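Local structure of IclR transcriptional regulator (Thermotoga maritima, 1MKM) at residues Asp15-Asn20 with Ser27-Lys32; Lys93-Thr98 with Ser233-Glu238. The protein probably binds DNA through a winged helix-turn-helix domain as a transcriptional regulator of the IclR family, probably a repressor. All coordinates share one frame; numbering follows the deposited sequence.

Contact 1 (Asp15-Asn20 with Ser27-Lys32)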
loop_
_atom_site.group_PDB
_atom_site.type_symbol
_atom_site.label_atom_id
_atom_site.label_comp_id
_atom_site.label_asym_id
_atom_site.label_seq_id
_atom_site.Cartn_x
_atom_site.Cartn_y
_atom_site.Cartn_z
ATOM N N ASP B 15 0.398 -25.589 10.785
ATOM C CA ASP B 15 -0.307 -24.719 11.718
ATOM C C ASP B 15 0.563 -23.536 12.081
ATOM O O ASP B 15 0.064 -22.425 12.281
ATOM C CB ASP B 15 -0.705 -25.468 12.992
ATOM C CG ASP B 15 -1.379 -24.559 14.019
ATOM O OD1 ASP B 15 -0.668 -23.897 14.806
ATOM O OD2 ASP B 15 -2.625 -24.491 14.035
ATOM N N PHE B 16 1.869 -23.780 12.143
ATOM C CA PHE B 16 2.840 -22.749 12.489
ATOM C C PHE B 16 3.041 -21.686 11.408
ATOM O O PHE B 16 3.157 -20.505 11.716
ATOM C CB PHE B 16 4.194 -23.392 12.817
ATOM C CG PHE B 16 5.329 -22.405 12.899
ATOM C CD1 PHE B 16 5.376 -21.458 13.922
ATOM C CD2 PHE B 16 6.338 -22.409 11.937
ATOM C CE1 PHE B 16 6.407 -20.523 13.990
ATOM C CE2 PHE B 16 7.377 -21.483 11.984
ATOM C CZ PHE B 16 7.412 -20.532 13.020
ATOM N N ILE B 17 3.105 -22.096 10.151
ATOM C CA ILE B 17 3.316 -21.133 9.080
ATOM C C ILE B 17 2.094 -20.237 8.934
ATOM O O ILE B 17 2.219 -19.055 8.597
ATOM C CB ILE B 17 3.634 -21.855 7.745
ATOM C CG1 ILE B 17 4.874 -22.743 7.934
ATOM C CG2 ILE B 17 3.863 -20.840 6.630
ATOM C CD1 ILE B 17 5.235 -23.551 6.725
ATOM N N VAL B 18 0.915 -20.795 9.204
ATOM C CA VAL B 18 -0.332 -20.030 9.120
ATOM C C VAL B 18 -0.403 -18.935 10.178
ATOM O O VAL B 18 -0.820 -17.813 9.882
ATOM C CB VAL B 18 -1.588 -20.919 9.305
ATOM C CG1 VAL B 18 -2.725 -20.092 9.891
ATOM C CG2 VAL B 18 -2.044 -21.482 7.971
ATOM N N LYS B 19 -0.008 -19.262 11.409
ATOM C CA LYS B 19 -0.075 -18.289 12.495
ATOM C C LYS B 19 1.197 -17.470 12.632
ATOM O O LYS B 19 1.285 -16.602 13.495
ATOM C CB LYS B 19 -0.388 -18.982 13.831
ATOM C CG LYS B 19 -1.681 -19.833 13.851
ATOM C CD LYS B 19 -2.940 -19.044 13.436
ATOM C CE LYS B 19 -4.210 -19.944 13.398
ATOM N NZ LYS B 19 -5.488 -19.253 12.997
ATOM N N ASN B 20 2.174 -17.731 11.772
ATOM C CA ASN B 20 3.433 -17.006 11.832
ATOM C C ASN B 20 3.415 -15.673 11.079
ATOM O O ASN B 20 3.160 -15.623 9.870
ATOM C CB ASN B 20 4.564 -17.875 11.285
ATOM C CG ASN B 20 5.922 -17.232 11.458
ATOM O OD1 ASN B 20 6.332 -16.916 12.576
ATOM N ND2 ASN B 20 6.630 -17.033 10.349
ATOM N N SER B 27 15.405 -23.730 6.498
ATOM C CA SER B 27 16.371 -23.770 7.585
ATOM C C SER B 27 15.716 -23.548 8.939
ATOM O O SER B 27 15.978 -24.282 9.891
ATOM C CB SER B 27 17.447 -22.706 7.351
ATOM O OG SER B 27 18.165 -22.417 8.538
ATOM N N GLU B 28 14.853 -22.539 9.013
ATOM C CA GLU B 28 14.170 -22.185 10.253
ATOM C C GLU B 28 13.193 -23.242 10.760
ATOM O O GLU B 28 13.130 -23.507 11.962
ATOM C CB GLU B 28 13.466 -20.842 10.064
ATOM C CG GLU B 28 14.440 -19.704 9.782
ATOM C CD GLU B 28 13.749 -18.422 9.362
ATOM O OE1 GLU B 28 14.444 -17.387 9.234
ATOM O OE2 GLU B 28 12.515 -18.450 9.153
ATOM N N ILE B 29 12.433 -23.847 9.852
ATOM C CA ILE B 29 11.491 -24.883 10.250
ATOM C C ILE B 29 12.256 -26.066 10.826
ATOM O O ILE B 29 11.887 -26.603 11.874
ATOM C CB ILE B 29 10.632 -25.354 9.065
ATOM C CG1 ILE B 29 9.528 -24.324 8.812
ATOM C CG2 ILE B 29 10.058 -26.745 9.344
ATOM C CD1 ILE B 29 8.448 -24.783 7.861
ATOM N N ALA B 30 13.325 -26.466 10.140
ATOM C CA ALA B 30 14.153 -27.575 10.602
ATOM C C ALA B 30 14.582 -27.304 12.053
ATOM O O ALA B 30 14.312 -28.100 12.956
ATOM C CB ALA B 30 15.383 -27.731 9.693
ATOM N N GLU B 31 15.232 -26.166 12.269
ATOM C CA GLU B 31 15.681 -25.785 13.603
ATOM C C GLU B 31 14.516 -25.706 14.588
ATOM O O GLU B 31 14.692 -25.870 15.797
ATOM C CB GLU B 31 16.398 -24.432 13.550
ATOM C CG GLU B 31 17.740 -24.459 12.826
ATOM C CD GLU B 31 18.475 -23.129 12.901
ATOM O OE1 GLU B 31 18.001 -22.145 12.286
ATOM O OE2 GLU B 31 19.525 -23.070 13.582
ATOM N N LYS B 32 13.324 -25.456 14.057
ATOM C CA LYS B 32 12.125 -25.344 14.875
ATOM C C LYS B 32 11.614 -26.696 15.344
ATOM O O LYS B 32 11.256 -26.859 16.511
ATOM C CB LYS B 32 11.024 -24.635 14.085
ATOM C CG LYS B 32 9.651 -24.621 14.766
ATOM C CD LYS B 32 9.587 -23.670 15.938
ATOM C CE LYS B 32 8.183 -23.612 16.507
ATOM N NZ LYS B 32 8.073 -22.530 17.517
#
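I17 on helix 6-19 and I29 on helix 26-32 mark the closest approach of the two backbones, their CA atoms 9.1 Å apart, and side chains bridge the gap. The two isoleucines meet through their delta methyls: I17 CD1 lies 3.6 Å from I29 CD1, and I17 CG1 follows at 4.1 Å from the same I29 CD1. Their chains cross at about a right angle. In each, CG1 is anti to the carbonyl carbon (chi1 -58° in I17, -78° in I29), and this brings the CD1 end nearer to the other helix than the CB does. V24, in the loop between the helices, and M44 of helix 37-50 touch both isoleucines and complete the buried apolar patch.

Nearer the surface, K32 lays its aliphatic chain over one face of the F16 ring, K32 CE coming 4.4 Å from F16 CE1. N20 CB covers the other face, 4.2 Å above the plane and displaced toward the rim. Apolar packing alone joins the segments, with no hydrogen bond between them. E28, one turn before K32, sends OE1 to a salt bridge with R60, beyond strand 53-55. Helix 6-19 thus packs against the first helix of the helix-turn-helix pair formed by 26-32 and 37-50, the three-helix core of a winged helix-turn-helix DNA-binding domain.

Contact 2 (Lys93-Thr98 with Ser233-Glu238); sequences KRTGET and SDVLKE
In the C-terminal domain, which belongs to the GAF-related IclR family, the turn between helix 79-93 and strand 98-105 leans on the long helix 226-246, and R94 and T95 reach V235 and E238 across the gap. The CA atoms of R94 and V235 are 8.2 Å apart. R94 NH2 donates to E238 OE2 over 3.2 Å in a nearly straight bond, 166° at the hydrogen, as part of a salt bridge. The acceptor sits at the edge of the guanidinium, close to its plane, whereas the donor comes from above the carboxylate, 57° out of its plane; the guanidinium and carboxylate planes are themselves nearly perpendicular. A bend in the arginine chain (chi3 -66°) points NH2 at E238, while R94 NE keeps a second salt bridge to D90 on helix 79-93. Two carboxylates, one from each helix, thus hold the guanidinium and probably balance its charge.

V235 packs beside this bridge, its CG1 3.2 Å from R94 NH2, a close approach that is oblique to the guanidinium, and its CG2 is 4.5 Å from T95 CG2. One face of helix 226-246 rests on the six-stranded antiparallel sheet, where L236 touches V200, V202, V215 and I217; V235 and E238 instead meet the turn. T95 makes an ST turn: T95 OG1 accepts from E97 N at 3.0 Å and bonds to I91 O, tying the turn to the helix end while T95 CG2 faces V235. E97 OE2 forms a salt bridge with K223. The T95 side chain is about 11 Å from that of C199, a zinc-binding residue, too far to be part of the metal site.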
loop_
_atom_site.group_PDB
_atom_site.type_symbol
_atom_site.label_atom_id
_atom_site.label_comp_id
_atom_site.label_asym_id
_atom_site.label_seq_id
_atom_site.Cartn_x
_atom_site.Cartn_y
_atom_site.Cartn_z
ATOM N N LYS B 93 -24.977 -1.506 7.305
ATOM C CA LYS B 93 -25.086 -0.199 6.676
ATOM C C LYS B 93 -26.180 0.640 7.314
ATOM O O LYS B 93 -26.156 1.869 7.227
ATOM C CB LYS B 93 -25.338 -0.366 5.184
ATOM C CG LYS B 93 -24.220 -1.108 4.498
ATOM C CD LYS B 93 -24.612 -1.516 3.096
ATOM C CE LYS B 93 -24.460 -0.370 2.130
ATOM N NZ LYS B 93 -23.035 0.037 2.042
ATOM N N ARG B 94 -27.128 -0.022 7.971
ATOM C CA ARG B 94 -28.215 0.689 8.629
ATOM C C ARG B 94 -28.002 0.871 10.126
ATOM O O ARG B 94 -28.848 1.453 10.801
ATOM C CB ARG B 94 -29.543 -0.016 8.372
ATOM C CG ARG B 94 -29.825 -0.195 6.894
ATOM C CD ARG B 94 -31.267 -0.556 6.635
ATOM N NE ARG B 94 -31.629 -1.867 7.157
ATOM C CZ ARG B 94 -32.871 -2.334 7.185
ATOM N NH1 ARG B 94 -33.870 -1.592 6.726
ATOM N NH2 ARG B 94 -33.111 -3.546 7.661
ATOM N N THR B 95 -26.878 0.380 10.646
ATOM C CA THR B 95 -26.584 0.541 12.066
ATOM C C THR B 95 -25.162 1.043 12.242
ATOM O O THR B 95 -24.856 1.739 13.219
ATOM C CB THR B 95 -26.716 -0.775 12.848
ATOM O OG1 THR B 95 -25.672 -1.669 12.444
ATOM C CG2 THR B 95 -28.079 -1.417 12.607
ATOM N N GLY B 96 -24.302 0.684 11.283
ATOM C CA GLY B 96 -22.906 1.084 11.317
ATOM C C GLY B 96 -22.106 0.198 12.252
ATOM O O GLY B 96 -20.913 0.411 12.483
ATOM N N GLU B 97 -22.774 -0.820 12.780
ATOM C CA GLU B 97 -22.157 -1.739 13.716
ATOM C C GLU B 97 -21.789 -3.065 13.071
ATOM O O GLU B 97 -22.385 -3.473 12.068
ATOM C CB GLU B 97 -23.116 -1.998 14.881
ATOM C CG GLU B 97 -23.649 -0.739 15.537
ATOM C CD GLU B 97 -22.543 0.180 15.974
ATOM O OE1 GLU B 97 -21.654 -0.277 16.720
ATOM O OE2 GLU B 97 -22.555 1.365 15.575
ATOM N N THR B 98 -20.792 -3.728 13.655
ATOM C CA THR B 98 -20.346 -5.034 13.197
ATOM C C THR B 98 -21.510 -6.006 13.437
ATOM O O THR B 98 -22.226 -5.900 14.433
ATOM C CB THR B 98 -19.104 -5.479 13.982
ATOM O OG1 THR B 98 -18.046 -4.538 13.753
ATOM C CG2 THR B 98 -18.652 -6.857 13.554
ATOM N N SER B 233 -32.215 -4.408 17.997
ATOM C CA SER B 233 -33.063 -5.596 18.034
ATOM C C SER B 233 -34.199 -5.501 17.013
ATOM O O SER B 233 -34.783 -6.512 16.622
ATOM C CB SER B 233 -33.632 -5.805 19.447
ATOM O OG SER B 233 -34.414 -4.704 19.863
ATOM N N ASP B 234 -34.503 -4.280 16.586
ATOM C CA ASP B 234 -35.552 -4.039 15.608
ATOM C C ASP B 234 -35.108 -4.528 14.231
ATOM O O ASP B 234 -35.768 -5.373 13.620
ATOM C CB ASP B 234 -35.870 -2.543 15.526
ATOM C CG ASP B 234 -37.287 -2.213 15.963
ATOM O OD1 ASP B 234 -37.729 -1.072 15.705
ATOM O OD2 ASP B 234 -37.956 -3.083 16.566
ATOM N N VAL B 235 -33.993 -3.983 13.743
ATOM C CA VAL B 235 -33.466 -4.365 12.436
ATOM C C VAL B 235 -33.078 -5.838 12.473
ATOM O O VAL B 235 -33.227 -6.563 11.488
ATOM C CB VAL B 235 -32.219 -3.528 12.057
ATOM C CG1 VAL B 235 -31.814 -3.813 10.618
ATOM C CG2 VAL B 235 -32.508 -2.052 12.238
ATOM N N LEU B 236 -32.590 -6.273 13.628
ATOM C CA LEU B 236 -32.168 -7.652 13.814
ATOM C C LEU B 236 -33.343 -8.589 13.577
ATOM O O LEU B 236 -33.293 -9.464 12.705
ATOM C CB LEU B 236 -31.627 -7.829 15.236
ATOM C CG LEU B 236 -30.357 -8.659 15.443
ATOM C CD1 LEU B 236 -29.328 -8.349 14.367
ATOM C CD2 LEU B 236 -29.800 -8.355 16.821
ATOM N N LYS B 237 -34.409 -8.398 14.347
ATOM C CA LYS B 237 -35.586 -9.242 14.213
ATOM C C LYS B 237 -36.168 -9.165 12.812
ATOM O O LYS B 237 -36.701 -10.149 12.306
ATOM C CB LYS B 237 -36.655 -8.855 15.239
ATOM C CG LYS B 237 -37.044 -9.996 16.170
ATOM C CD LYS B 237 -37.456 -11.249 15.397
ATOM C CE LYS B 237 -37.789 -12.394 16.347
ATOM N NZ LYS B 237 -38.134 -13.672 15.648
ATOM N N GLU B 238 -36.058 -8.001 12.184
ATOM C CA GLU B 238 -36.583 -7.830 10.835
ATOM C C GLU B 238 -35.899 -8.776 9.848
ATOM O O GLU B 238 -36.569 -9.446 9.055
ATOM C CB GLU B 238 -36.397 -6.389 10.355
ATOM C CG GLU B 238 -36.928 -6.150 8.943
ATOM C CD GLU B 238 -36.494 -4.813 8.360
ATOM O OE1 GLU B 238 -36.643 -3.784 9.049
ATOM O OE2 GLU B 238 -36.012 -4.791 7.207
#

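How the contacts relate
Contact 1 belongs to the DNA-binding domain and contact 2 to the C-terminal domain, on opposite sides of the chain's centre, their own centres 42 Å apart and their nearest atoms about 18 Å. They share no helix or strand. Both bury similar, small areas, but contact 1 is partly buried and joins two helices by apolar packing, while contact 2 lies at the surface, where a turn meets a helix through a salt bridge and the flank of one valine. In the assembly a hydrogen bond links their segments across subunits: N20 OD1, at the end of 15-20, bonds to K93 NZ of another subunit, the first residue of that subunit's 93-98.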